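Local structure of ethylbenzene dehydrogenase alpha-subunit (Aromatoleum aromaticum, 2IVF) at residues 325-330 and 800-805; 334-337 and 342-345; 352-357 and 806-811; 369-374 and 521-526. The protein belongs to the molybdopterin oxidoreductase family and, as the alpha-subunit of a three-chain assembly, holds a molybdenum atom and an iron/sulfur cluster. All coordinates share one frame; numbering follows the deposited sequence.

Contact 1 of 4, residues 325-330 and 800-805; sequences VCEQTD and DDKKVF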
loop_
_atom_site.group_PDB
_atom_site.type_symbol
_atom_site.label_atom_id
_atom_site.label_comp_id
_atom_site.label_asym_id
_atom_site.label_seq_id
_atom_site.Cartn_x
_atom_site.Cartn_y
_atom_site.Cartn_z
ATOM N N VAL A 325 -21.145 18.681 -28.429
ATOM C CA VAL A 325 -21.856 19.465 -27.415
ATOM C C VAL A 325 -23.348 19.559 -27.734
ATOM O O VAL A 325 -24.216 19.343 -26.894
ATOM C CB VAL A 325 -21.179 20.837 -27.269
ATOM C CG1 VAL A 325 -22.141 21.950 -26.891
ATOM C CG2 VAL A 325 -20.020 20.717 -26.285
ATOM N N CYS A 326 -23.638 19.832 -28.980
ATOM C CA CYS A 326 -25.009 19.987 -29.433
ATOM C C CYS A 326 -25.785 18.703 -29.358
ATOM O O CYS A 326 -26.981 18.706 -29.146
ATOM C CB CYS A 326 -24.994 20.531 -30.848
ATOM S SG CYS A 326 -24.669 22.297 -30.870
ATOM N N GLU A 327 -25.103 17.586 -29.494
ATOM C CA GLU A 327 -25.799 16.297 -29.511
ATOM C C GLU A 327 -25.943 15.714 -28.111
ATOM O O GLU A 327 -27.026 15.224 -27.743
ATOM C CB GLU A 327 -25.040 15.357 -30.458
ATOM C CG GLU A 327 -25.357 13.893 -30.413
ATOM C CD GLU A 327 -24.338 13.118 -31.245
ATOM O OE1 GLU A 327 -24.443 13.190 -32.497
ATOM O OE2 GLU A 327 -23.428 12.481 -30.649
ATOM N N GLN A 328 -24.870 15.779 -27.328
ATOM C CA GLN A 328 -24.722 14.975 -26.145
ATOM C C GLN A 328 -25.224 15.641 -24.892
ATOM O O GLN A 328 -25.452 14.960 -23.908
ATOM C CB GLN A 328 -23.247 14.587 -25.923
ATOM C CG GLN A 328 -22.624 13.676 -26.961
ATOM C CD GLN A 328 -23.107 12.242 -26.823
ATOM O OE1 GLN A 328 -23.039 11.667 -25.745
ATOM N NE2 GLN A 328 -23.627 11.677 -27.905
ATOM N N THR A 329 -25.388 16.963 -24.919
ATOM C CA THR A 329 -25.549 17.725 -23.690
ATOM C C THR A 329 -26.709 18.696 -23.739
ATOM O O THR A 329 -27.360 18.854 -24.762
ATOM C CB THR A 329 -24.297 18.558 -23.353
ATOM O OG1 THR A 329 -24.310 19.731 -24.175
ATOM C CG2 THR A 329 -23.004 17.762 -23.553
ATOM N N ASP A 330 -26.951 19.320 -22.585
ATOM C CA ASP A 330 -27.999 20.294 -22.447
ATOM C C ASP A 330 -27.525 21.673 -22.870
ATOM O O ASP A 330 -28.305 22.606 -22.828
ATOM C CB ASP A 330 -28.579 20.303 -21.029
ATOM C CG ASP A 330 -27.609 20.793 -19.968
ATOM O OD1 ASP A 330 -26.373 20.751 -20.201
ATOM O OD2 ASP A 330 -28.106 21.218 -18.883
ATOM N N ASP A 800 -21.933 6.475 -30.028
ATOM C CA ASP A 800 -22.179 5.737 -31.300
ATOM C C ASP A 800 -23.641 5.605 -31.622
ATOM O O ASP A 800 -24.039 5.735 -32.766
ATOM C CB ASP A 800 -21.591 4.308 -31.265
ATOM C CG ASP A 800 -20.070 4.284 -31.494
ATOM O OD1 ASP A 800 -19.505 5.321 -31.915
ATOM O OD2 ASP A 800 -19.440 3.233 -31.266
ATOM N N ASP A 801 -24.428 5.252 -30.620
ATOM C CA ASP A 801 -25.820 4.889 -30.808
ATOM C C ASP A 801 -26.791 6.030 -30.544
ATOM O O ASP A 801 -27.986 5.919 -30.787
ATOM C CB ASP A 801 -26.171 3.690 -29.903
ATOM C CG ASP A 801 -25.515 2.403 -30.371
ATOM O OD1 ASP A 801 -25.048 2.392 -31.530
ATOM O OD2 ASP A 801 -25.490 1.434 -29.573
ATOM N N LYS A 802 -26.272 7.106 -29.988
ATOM C CA LYS A 802 -27.057 8.274 -29.667
ATOM C C LYS A 802 -28.099 7.970 -28.610
ATOM O O LYS A 802 -29.169 8.561 -28.603
ATOM C CB LYS A 802 -27.674 8.883 -30.919
ATOM C CG LYS A 802 -26.682 9.082 -32.048
ATOM C CD LYS A 802 -25.497 9.953 -31.671
ATOM C CE LYS A 802 -24.395 9.875 -32.752
ATOM N NZ LYS A 802 -23.170 10.594 -32.314
ATOM N N LYS A 803 -27.759 7.036 -27.736
ATOM C CA LYS A 803 -28.634 6.664 -26.636
ATOM C C LYS A 803 -28.750 7.814 -25.614
ATOM O O LYS A 803 -27.742 8.392 -25.162
ATOM C CB LYS A 803 -28.153 5.376 -25.960
ATOM C CG LYS A 803 -29.190 4.730 -25.068
ATOM C CD LYS A 803 -28.636 3.525 -24.270
ATOM C CE LYS A 803 -29.703 2.835 -23.429
ATOM N NZ LYS A 803 -29.264 1.484 -22.928
ATOM N N VAL A 804 -29.986 8.102 -25.243
ATOM C CA VAL A 804 -30.298 9.143 -24.265
ATOM C C VAL A 804 -29.717 8.811 -22.894
ATOM O O VAL A 804 -29.405 7.641 -22.584
ATOM C CB VAL A 804 -31.849 9.414 -24.164
ATOM C CG1 VAL A 804 -32.393 9.993 -25.495
ATOM C CG2 VAL A 804 -32.649 8.160 -23.776
ATOM N N PHE A 805 -29.581 9.847 -22.070
ATOM C CA PHE A 805 -29.087 9.704 -20.726
ATOM C C PHE A 805 -30.260 9.700 -19.783
ATOM O O PHE A 805 -31.275 10.352 -20.058
ATOM C CB PHE A 805 -28.203 10.889 -20.358
ATOM C CG PHE A 805 -26.898 10.896 -21.032
ATOM C CD1 PHE A 805 -26.766 11.395 -22.321
ATOM C CD2 PHE A 805 -25.796 10.403 -20.382
ATOM C CE1 PHE A 805 -25.513 11.427 -22.936
ATOM C CE2 PHE A 805 -24.562 10.404 -20.981
ATOM C CZ PHE A 805 -24.420 10.925 -22.256
#

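Contact 2 of 4, residues 334-337 and 342-345; sequences LVRM and FLSA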
loop_
_atom_site.group_PDB
_atom_site.type_symbol
_atom_site.label_atom_id
_atom_site.label_comp_id
_atom_site.label_asym_id
_atom_site.label_seq_id
_atom_site.Cartn_x
_atom_site.Cartn_y
_atom_site.Cartn_z
ATOM N N LEU A 334 -32.847 25.356 -24.385
ATOM C CA LEU A 334 -33.269 26.705 -24.052
ATOM C C LEU A 334 -33.815 26.823 -22.638
ATOM O O LEU A 334 -34.552 25.957 -22.144
ATOM C CB LEU A 334 -34.311 27.167 -25.031
ATOM C CG LEU A 334 -33.886 27.332 -26.489
ATOM C CD1 LEU A 334 -35.171 27.639 -27.313
ATOM C CD2 LEU A 334 -32.860 28.460 -26.638
ATOM N N VAL A 335 -33.434 27.933 -22.016
ATOM C CA VAL A 335 -33.765 28.260 -20.666
ATOM C C VAL A 335 -34.447 29.612 -20.705
ATOM O O VAL A 335 -34.088 30.481 -21.496
ATOM C CB VAL A 335 -32.491 28.281 -19.774
ATOM C CG1 VAL A 335 -32.854 28.641 -18.360
ATOM C CG2 VAL A 335 -31.821 26.938 -19.798
ATOM N N ARG A 336 -35.478 29.746 -19.886
ATOM C CA ARG A 336 -36.284 30.941 -19.790
ATOM C C ARG A 336 -35.519 31.958 -18.966
ATOM O O ARG A 336 -34.982 31.623 -17.904
ATOM C CB ARG A 336 -37.613 30.612 -19.102
ATOM C CG ARG A 336 -38.522 29.667 -19.889
ATOM C CD ARG A 336 -39.816 29.337 -19.159
ATOM N NE ARG A 336 -40.532 30.523 -18.710
ATOM C CZ ARG A 336 -41.787 30.527 -18.257
ATOM N NH1 ARG A 336 -42.506 29.419 -18.197
ATOM N NH2 ARG A 336 -42.318 31.654 -17.843
ATOM N N MET A 337 -35.445 33.189 -19.452
ATOM C CA MET A 337 -34.742 34.252 -18.727
ATOM C C MET A 337 -35.564 34.838 -17.579
ATOM O O MET A 337 -35.023 35.559 -16.739
ATOM C CB MET A 337 -34.300 35.356 -19.683
ATOM C CG MET A 337 -33.195 34.924 -20.636
ATOM S SD MET A 337 -31.694 34.562 -19.758
ATOM C CE MET A 337 -31.836 32.802 -19.410
ATOM N N PHE A 342 -35.685 25.396 -17.729
ATOM C CA PHE A 342 -35.741 24.969 -19.124
ATOM C C PHE A 342 -37.113 25.323 -19.720
ATOM O O PHE A 342 -38.168 25.146 -19.070
ATOM C CB PHE A 342 -35.492 23.470 -19.275
ATOM C CG PHE A 342 -34.067 23.042 -19.015
ATOM C CD1 PHE A 342 -33.067 23.276 -19.949
ATOM C CD2 PHE A 342 -33.743 22.366 -17.842
ATOM C CE1 PHE A 342 -31.753 22.870 -19.714
ATOM C CE2 PHE A 342 -32.465 21.951 -17.589
ATOM C CZ PHE A 342 -31.440 22.199 -18.535
ATOM N N LEU A 343 -37.086 25.846 -20.944
ATOM C CA LEU A 343 -38.307 26.067 -21.706
ATOM C C LEU A 343 -38.938 24.715 -21.998
ATOM O O LEU A 343 -38.265 23.841 -22.564
ATOM C CB LEU A 343 -37.991 26.770 -23.018
ATOM C CG LEU A 343 -39.183 27.068 -23.920
ATOM C CD1 LEU A 343 -40.157 27.949 -23.171
ATOM C CD2 LEU A 343 -38.689 27.710 -25.219
ATOM N N SER A 344 -40.203 24.546 -21.598
ATOM C CA SER A 344 -40.914 23.291 -21.785
ATOM C C SER A 344 -42.091 23.443 -22.730
ATOM O O SER A 344 -42.582 24.559 -22.986
ATOM C CB SER A 344 -41.403 22.719 -20.456
ATOM O OG SER A 344 -42.643 23.276 -20.060
ATOM N N ALA A 345 -42.529 22.309 -23.269
ATOM C CA ALA A 345 -43.643 22.286 -24.198
ATOM C C ALA A 345 -44.905 22.688 -23.454
ATOM O O ALA A 345 -45.802 23.268 -24.043
ATOM C CB ALA A 345 -43.783 20.920 -24.815
HETATM O O HOH W 1 -35.839 23.999 -23.521
#

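Contact 3 of 4, residues 352-357 and 806-811; sequences EAKQFY and PTHTRR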
loop_
_atom_site.group_PDB
_atom_site.type_symbol
_atom_site.label_atom_id
_atom_site.label_comp_id
_atom_site.label_asym_id
_atom_site.label_seq_id
_atom_site.Cartn_x
_atom_site.Cartn_y
_atom_site.Cartn_z
ATOM N N GLU A 352 -45.840 18.406 -22.871
ATOM C CA GLU A 352 -45.122 17.813 -21.753
ATOM C C GLU A 352 -44.189 18.796 -21.054
ATOM O O GLU A 352 -43.546 19.640 -21.680
ATOM C CB GLU A 352 -44.320 16.605 -22.208
ATOM C CG GLU A 352 -45.173 15.492 -22.784
ATOM C CD GLU A 352 -44.311 14.389 -23.373
ATOM O OE1 GLU A 352 -43.089 14.411 -23.131
ATOM O OE2 GLU A 352 -44.860 13.524 -24.097
ATOM N N ALA A 353 -44.121 18.638 -19.743
ATOM C CA ALA A 353 -43.323 19.469 -18.876
ATOM C C ALA A 353 -41.839 19.229 -19.085
ATOM O O ALA A 353 -41.034 20.110 -18.803
ATOM C CB ALA A 353 -43.696 19.181 -17.414
ATOM N N LYS A 354 -41.494 18.027 -19.547
ATOM C CA LYS A 354 -40.119 17.630 -19.729
ATOM C C LYS A 354 -39.765 17.539 -21.213
ATOM O O LYS A 354 -38.772 16.937 -21.566
ATOM C CB LYS A 354 -39.862 16.319 -18.983
ATOM C CG LYS A 354 -40.003 16.492 -17.450
ATOM C CD LYS A 354 -39.007 15.702 -16.671
ATOM C CE LYS A 354 -39.330 14.223 -16.624
ATOM N NZ LYS A 354 -38.238 13.480 -15.944
ATOM N N GLN A 355 -40.591 18.137 -22.078
ATOM C CA GLN A 355 -40.227 18.304 -23.472
ATOM C C GLN A 355 -39.516 19.647 -23.601
ATOM O O GLN A 355 -40.074 20.708 -23.306
ATOM C CB GLN A 355 -41.446 18.227 -24.381
ATOM C CG GLN A 355 -41.162 18.529 -25.868
ATOM C CD GLN A 355 -40.201 17.530 -26.513
ATOM O OE1 GLN A 355 -40.553 16.375 -26.726
ATOM N NE2 GLN A 355 -39.003 17.978 -26.837
ATOM N N PHE A 356 -38.279 19.603 -24.054
ATOM C CA PHE A 356 -37.457 20.808 -24.092
ATOM C C PHE A 356 -37.125 21.209 -25.518
ATOM O O PHE A 356 -37.552 20.531 -26.475
ATOM C CB PHE A 356 -36.228 20.636 -23.226
ATOM C CG PHE A 356 -36.538 20.263 -21.819
ATOM C CD1 PHE A 356 -37.408 21.015 -21.055
ATOM C CD2 PHE A 356 -35.946 19.169 -21.239
ATOM C CE1 PHE A 356 -37.681 20.668 -19.764
ATOM C CE2 PHE A 356 -36.223 18.827 -19.936
ATOM C CZ PHE A 356 -37.080 19.582 -19.201
ATOM N N TYR A 357 -36.415 22.335 -25.662
ATOM C CA TYR A 357 -36.220 22.946 -26.964
ATOM C C TYR A 357 -34.800 23.314 -27.312
ATOM O O TYR A 357 -34.025 23.765 -26.459
ATOM C CB TYR A 357 -37.055 24.205 -27.073
ATOM C CG TYR A 357 -38.537 23.936 -27.120
ATOM C CD1 TYR A 357 -39.190 23.796 -28.337
ATOM C CD2 TYR A 357 -39.269 23.783 -25.954
ATOM C CE1 TYR A 357 -40.491 23.524 -28.395
ATOM C CE2 TYR A 357 -40.590 23.521 -26.001
ATOM C CZ TYR A 357 -41.208 23.402 -27.227
ATOM O OH TYR A 357 -42.551 23.164 -27.304
ATOM N N PRO A 806 -30.139 8.956 -18.661
ATOM C CA PRO A 806 -31.254 8.948 -17.722
ATOM C C PRO A 806 -31.296 10.201 -16.820
ATOM O O PRO A 806 -31.123 10.115 -15.586
ATOM C CB PRO A 806 -31.017 7.661 -16.953
ATOM C CG PRO A 806 -29.505 7.592 -16.860
ATOM C CD PRO A 806 -29.043 8.054 -18.221
ATOM N N THR A 807 -31.538 11.349 -17.446
ATOM C CA THR A 807 -31.536 12.637 -16.768
ATOM C C THR A 807 -32.840 13.392 -17.120
ATOM O O THR A 807 -33.522 13.044 -18.070
ATOM C CB THR A 807 -30.354 13.542 -17.207
ATOM O OG1 THR A 807 -30.402 13.786 -18.616
ATOM C CG2 THR A 807 -29.014 12.998 -16.832
ATOM N N HIS A 808 -33.163 14.406 -16.319
ATOM C CA HIS A 808 -34.222 15.374 -16.597
ATOM C C HIS A 808 -34.327 15.776 -18.086
ATOM O O HIS A 808 -35.420 15.703 -18.689
ATOM C CB HIS A 808 -33.962 16.612 -15.752
ATOM C CG HIS A 808 -35.109 17.568 -15.688
ATOM N ND1 HIS A 808 -36.319 17.244 -15.106
ATOM C CD2 HIS A 808 -35.225 18.855 -16.109
ATOM C CE1 HIS A 808 -37.134 18.285 -15.182
ATOM N NE2 HIS A 808 -36.490 19.280 -15.776
ATOM N N THR A 809 -33.206 16.225 -18.633
ATOM C CA THR A 809 -33.083 16.706 -20.025
ATOM C C THR A 809 -32.849 15.621 -21.066
ATOM O O THR A 809 -32.812 15.916 -22.285
ATOM C CB THR A 809 -31.909 17.678 -20.172
ATOM O OG1 THR A 809 -30.678 17.021 -19.826
ATOM C CG2 THR A 809 -32.122 18.939 -19.317
ATOM N N ARG A 810 -32.668 14.387 -20.592
ATOM C CA ARG A 810 -32.270 13.227 -21.411
ATOM C C ARG A 810 -30.865 13.338 -21.998
ATOM O O ARG A 810 -30.454 12.537 -22.842
ATOM C CB ARG A 810 -33.268 12.939 -22.513
ATOM C CG ARG A 810 -34.566 12.330 -22.003
ATOM C CD ARG A 810 -34.382 10.838 -21.615
ATOM N NE ARG A 810 -35.514 10.368 -20.802
ATOM C CZ ARG A 810 -36.619 9.834 -21.296
ATOM N NH1 ARG A 810 -36.762 9.683 -22.595
ATOM N NH2 ARG A 810 -37.606 9.458 -20.487
ATOM N N ARG A 811 -30.139 14.343 -21.538
ATOM C CA ARG A 811 -28.794 14.608 -22.002
ATOM C C ARG A 811 -27.814 14.717 -20.857
ATOM O O ARG A 811 -28.181 14.648 -19.682
ATOM C CB ARG A 811 -28.786 15.880 -22.834
ATOM C CG ARG A 811 -29.563 15.712 -24.122
ATOM C CD ARG A 811 -30.369 16.943 -24.536
ATOM N NE ARG A 811 -30.817 16.672 -25.891
ATOM C CZ ARG A 811 -31.855 15.901 -26.210
ATOM N NH1 ARG A 811 -32.650 15.406 -25.271
ATOM N NH2 ARG A 811 -32.130 15.677 -27.484
HETATM O O HOH W 2 -36.695 15.406 -20.849
HETATM O O HOH W 3 -37.208 15.354 -13.550
HETATM O O HOH W 4 -36.442 12.805 -18.680
#

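Contact 4 of 4, residues 369-374 and 521-526; sequences ASRGTL and DPTSTD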
loop_
_atom_site.group_PDB
_atom_site.type_symbol
_atom_site.label_atom_id
_atom_site.label_comp_id
_atom_site.label_asym_id
_atom_site.label_seq_id
_atom_site.Cartn_x
_atom_site.Cartn_y
_atom_site.Cartn_z
ATOM N N ALA A 369 -36.467 19.405 -28.872
ATOM C CA ALA A 369 -35.339 18.497 -28.719
ATOM C C ALA A 369 -35.914 17.117 -28.345
ATOM O O ALA A 369 -36.725 16.992 -27.404
ATOM C CB ALA A 369 -34.387 19.005 -27.638
ATOM N N SER A 370 -35.520 16.087 -29.096
ATOM C CA SER A 370 -36.099 14.770 -28.893
ATOM C C SER A 370 -35.718 14.219 -27.531
ATOM O O SER A 370 -34.557 14.281 -27.128
ATOM C CB SER A 370 -35.689 13.807 -29.999
ATOM O OG SER A 370 -35.910 12.456 -29.616
ATOM N N ARG A 371 -36.715 13.664 -26.849
ATOM C CA ARG A 371 -36.521 12.931 -25.610
ATOM C C ARG A 371 -36.067 11.492 -25.828
ATOM O O ARG A 371 -35.688 10.831 -24.873
ATOM C CB ARG A 371 -37.811 12.883 -24.808
ATOM C CG ARG A 371 -38.387 14.257 -24.479
ATOM C CD ARG A 371 -39.463 14.178 -23.434
ATOM N NE ARG A 371 -38.954 13.718 -22.147
ATOM C CZ ARG A 371 -39.372 12.633 -21.502
ATOM N NH1 ARG A 371 -40.330 11.866 -21.999
ATOM N NH2 ARG A 371 -38.830 12.321 -20.338
ATOM N N GLY A 372 -36.112 11.011 -27.069
ATOM C CA GLY A 372 -35.920 9.590 -27.350
ATOM C C GLY A 372 -34.594 9.244 -27.977
ATOM O O GLY A 372 -34.151 8.092 -27.901
ATOM N N THR A 373 -33.942 10.218 -28.592
ATOM C CA THR A 373 -32.623 9.999 -29.157
ATOM C C THR A 373 -31.809 11.301 -29.090
ATOM O O THR A 373 -32.369 12.399 -29.033
ATOM C CB THR A 373 -32.707 9.535 -30.648
ATOM O OG1 THR A 373 -31.395 9.264 -31.135
ATOM C CG2 THR A 373 -33.307 10.593 -31.522
ATOM N N LEU A 374 -30.499 11.161 -29.110
ATOM C CA LEU A 374 -29.616 12.312 -29.144
ATOM C C LEU A 374 -29.250 12.679 -30.573
ATOM O O LEU A 374 -28.578 13.668 -30.811
ATOM C CB LEU A 374 -28.328 12.021 -28.377
ATOM C CG LEU A 374 -28.431 11.628 -26.903
ATOM C CD1 LEU A 374 -27.040 11.233 -26.395
ATOM C CD2 LEU A 374 -29.024 12.757 -26.060
ATOM N N ASP A 521 -43.542 6.140 -19.642
ATOM C CA ASP A 521 -42.869 6.892 -20.693
ATOM C C ASP A 521 -42.307 5.978 -21.789
ATOM O O ASP A 521 -41.269 5.351 -21.592
ATOM C CB ASP A 521 -41.755 7.711 -20.065
ATOM C CG ASP A 521 -41.063 8.615 -21.064
ATOM O OD1 ASP A 521 -41.293 8.483 -22.295
ATOM O OD2 ASP A 521 -40.300 9.479 -20.597
ATOM N N PRO A 522 -42.978 5.913 -22.953
ATOM C CA PRO A 522 -42.513 5.027 -24.027
ATOM C C PRO A 522 -41.163 5.379 -24.657
ATOM O O PRO A 522 -40.705 4.657 -25.547
ATOM C CB PRO A 522 -43.624 5.140 -25.088
ATOM C CG PRO A 522 -44.805 5.692 -24.360
ATOM C CD PRO A 522 -44.223 6.603 -23.333
ATOM N N THR A 523 -40.550 6.482 -24.228
ATOM C CA THR A 523 -39.233 6.866 -24.717
ATOM C C THR A 523 -38.169 6.388 -23.742
ATOM O O THR A 523 -36.964 6.523 -24.001
ATOM C CB THR A 523 -39.134 8.395 -24.936
ATOM O OG1 THR A 523 -39.304 9.066 -23.690
ATOM C CG2 THR A 523 -40.225 8.882 -25.919
ATOM N N SER A 524 -38.619 5.796 -22.633
ATOM C CA SER A 524 -37.722 5.306 -21.602
ATOM C C SER A 524 -36.829 4.209 -22.149
ATOM O O SER A 524 -37.227 3.487 -23.053
ATOM C CB SER A 524 -38.507 4.734 -20.420
ATOM O OG SER A 524 -39.225 5.755 -19.761
ATOM N N THR A 525 -35.631 4.101 -21.575
ATOM C CA THR A 525 -34.665 3.052 -21.928
ATOM C C THR A 525 -34.583 1.973 -20.858
ATOM O O THR A 525 -35.039 2.136 -19.716
ATOM C CB THR A 525 -33.269 3.630 -22.078
ATOM O OG1 THR A 525 -32.904 4.259 -20.847
ATOM C CG2 THR A 525 -33.213 4.655 -23.206
ATOM N N ASP A 526 -33.956 0.864 -21.230
ATOM C CA ASP A 526 -33.668 -0.200 -20.272
ATOM C C ASP A 526 -32.976 0.349 -19.032
ATOM O O ASP A 526 -33.293 -0.033 -17.891
ATOM C CB ASP A 526 -32.842 -1.318 -20.933
ATOM C CG ASP A 526 -31.678 -0.790 -21.792
ATOM O OD1 ASP A 526 -31.181 0.343 -21.608
ATOM O OD2 ASP A 526 -31.261 -1.544 -22.686
HETATM O O HOH W 5 -35.667 5.367 -26.354
#

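Contact 1 of 4, residues 325-330 and 800-805
Glu327 meets Lys802 because its CG stands anti to the backbone N (chi1 166°) and the chain runs on extended, carrying the carboxylate off the helix. The lysine comes to it by a bend: chi2 of -57° folds the chain, and the two side chains cross at about a right angle. Lys802 NZ then sits 2.5 Å from Glu327 OE2, a short salt bridge made on the syn side of the oxygen, with the amine well out of the carboxylate plane. Lysine suits this place, since its amine also bonds Phe799 O while Lys802 CD packs 3.4 Å from Glu327 CD. The anti side of Glu327 OE2 is used too: Gln328 NE2 donates to it over 2.9 Å, and that amide group also gives NE2 to His798 O and takes Trp471 NE1 on OE1. The buried carboxylate oxygen is thus gripped by two donors, which should favour its charged form, and these partners fix the rotation of the glutamine amide. Gln328 OE1 lies in the plane of the Phe805 ring, at its edge, 3.8 Å from Phe805 CE1, with amide and ring planes 76° apart. Gln328 O approaches Phe805 CE1 to 3.7 Å, and the ring also stacks on His798.

Glu327 and Gln328 belong to the last turn of helix 322-328, and Lys802 is the first residue beyond helix 796-800 to leave helical geometry. The contact therefore joins the last turn of helix 322-328 to the loop that follows helix 796-800, with Val325 and Thr329 packed against helix 454-467 beside it.

Contact 2 of 4, residues 334-337 and 342-345
Val335 and Phe342 form a single backbone bridge, their CA atoms 4.1 Å apart, where strand 334-336 meets the loop that returns toward helix 345-349, whose N-cap is Ser344. The strand is an outer one of a three-stranded antiparallel sheet, beside strand 395-400. One direct hydrogen bond joins the backbones: Leu343 N donates to Leu334 O over 2.8 Å at a fairly straight 161°, the N-H standing well out of the carbonyl plane. Phe342 CA adds a C-H...O contact of 3.4 Å to that same Leu334 O.

Leu334 and Leu343 lie side by side, pointing the same way, with CD1 of the former 4.1 Å from CD2 of the latter; branched leucines fit here because Tyr357 and Val366 cover both. The Val335 CG2 methyl comes against the Phe342 ring at CD1, 3.9 Å away, and the ring goes on to meet Phe356 and, edge-to-face, Tyr815. Arg336 serves by its aliphatic part: CG lies 4.0 Å from Leu343 CD1, crossing it at about a right angle, and a bend at chi3 (52°) turns the guanidinium off to its salt bridge with Asp338. Arginine can thus be apolar near the backbone and charged at its end.

A water lies 2.7 Å from Leu334 O, within bonding distance of Leu343 O too. In this buried setting Leu334 O is therefore met by an amide N-H and a C-H, and probably by a water, among apolar neighbours.

Contact 3 of 4, residues 352-357 and 806-811
Lys354 crosses the imidazole of His808 obliquely, and its chain can be followed outward from CB, which starts it toward segment 806-811. Lys354 CG comes first, 4.1 Å from His808 CE1. Chi2 (-142°) then sets Lys354 CD against the ring, 3.5 Å from His808 ND1, so the lysine's methylenes supply apolar cover. The bend at chi3 (-75°) sends CE and NZ onward. Lys354 NZ reaches a salt bridge with Glu950 and also donates to a water at 3.2 Å; this water lies at the imidazole edge, in its plane, 2.6 Å from His808 ND1. A long flexible lysine can do both jobs, packing along its length and ending in charge.

Phe356 closes in on the other part of the histidine: Phe356 CZ is 3.5 Å from His808 NE2, with ring planes inclined at 45°. His808 O lies at the phenyl edge, 3.5 Å from Phe356 CE2, which Thr809 CG2 also touches. Another water, 2.7 Å from Lys354 O, sits between it and His808 O and cannot serve every acceptor near it.

Two type I beta turns, Glu352 to Gln355 and Thr807 to Arg810, thus meet beside strand 356-360. Overlapping the end of the second, Thr809 OG1, whose hydroxyl also bonds Gln813, accepts from Arg811 N, 3.2 Å away, which is an ST turn.

Contact 4 of 4, residues 369-374 and 521-526
The guanidinium of Arg371 receives Asp521 OD2 at its edge, in its plane, and the carboxylate plane is inclined to it by only 24°. Thr523 OG1 approaches the same group obliquely, near NH1. The aspartate opens a type I beta turn from Asp521 to Ser524 and makes an Asx turn inside it, so one residue shapes the loop with OD1 and binds the arginine with OD2. Arg371 NH1 carries the salt bridge, 2.8 Å from Asp521 OD2, reaching the syn side of the oxygen at an angle out of the carboxylate plane. NH2 adds a weak bond to that same OD2, and Arg810 binds it as well. Two arginines gathered on one carboxylate oxygen would be expected to favour its ionised form.

A bend at chi3 (65°) turns the arginine's end group across to the aspartate. Asp521 CG, anti to its own backbone N (chi1 -175°), brings OD1 back over the turn, where Thr523 N donates to it over 2.9 Å from above the carboxylate plane. Thr523 OG1 also donates to Asp521 OD1 at 2.5 Å, a distance so short that its exact value is doubtful. Threonine thus offers both a hydroxyl for the aspartate and carbon for Gly372, Thr523 CB packing 4.2 Å from Gly372 CA.

On the other side of the contact, Ser370 OG accepts from Gly372 N at 2.9 Å in an ST turn and from Thr373 N as well. Between the two loops a water donates to Thr523 O at 2.9 Å and, weakly, to Gly372 O at 3.5 Å.

In the fold
Along the chain, 325-330 is followed by both segments of contact 2, 334-337 and 342-345, then by 352-357 and 369-374; 521-526 comes next, and 800-811 returns late to close contacts 1 and 3, whose segments alternate. Contact 3 lies most centrally, its centre about 12 Å from that of contact 1, 11 Å from contact 2 and 9 Å from contact 4, though contact 1 also touches all the others; contacts 2 and 4 do not touch. Strand 356-360 pairs with strand 365-369, linking contact 3 to the loop of contact 4. All four lie on the same side of the chain's centre, and contacts 1, 3 and 4 draw residues far apart in sequence into one packed region.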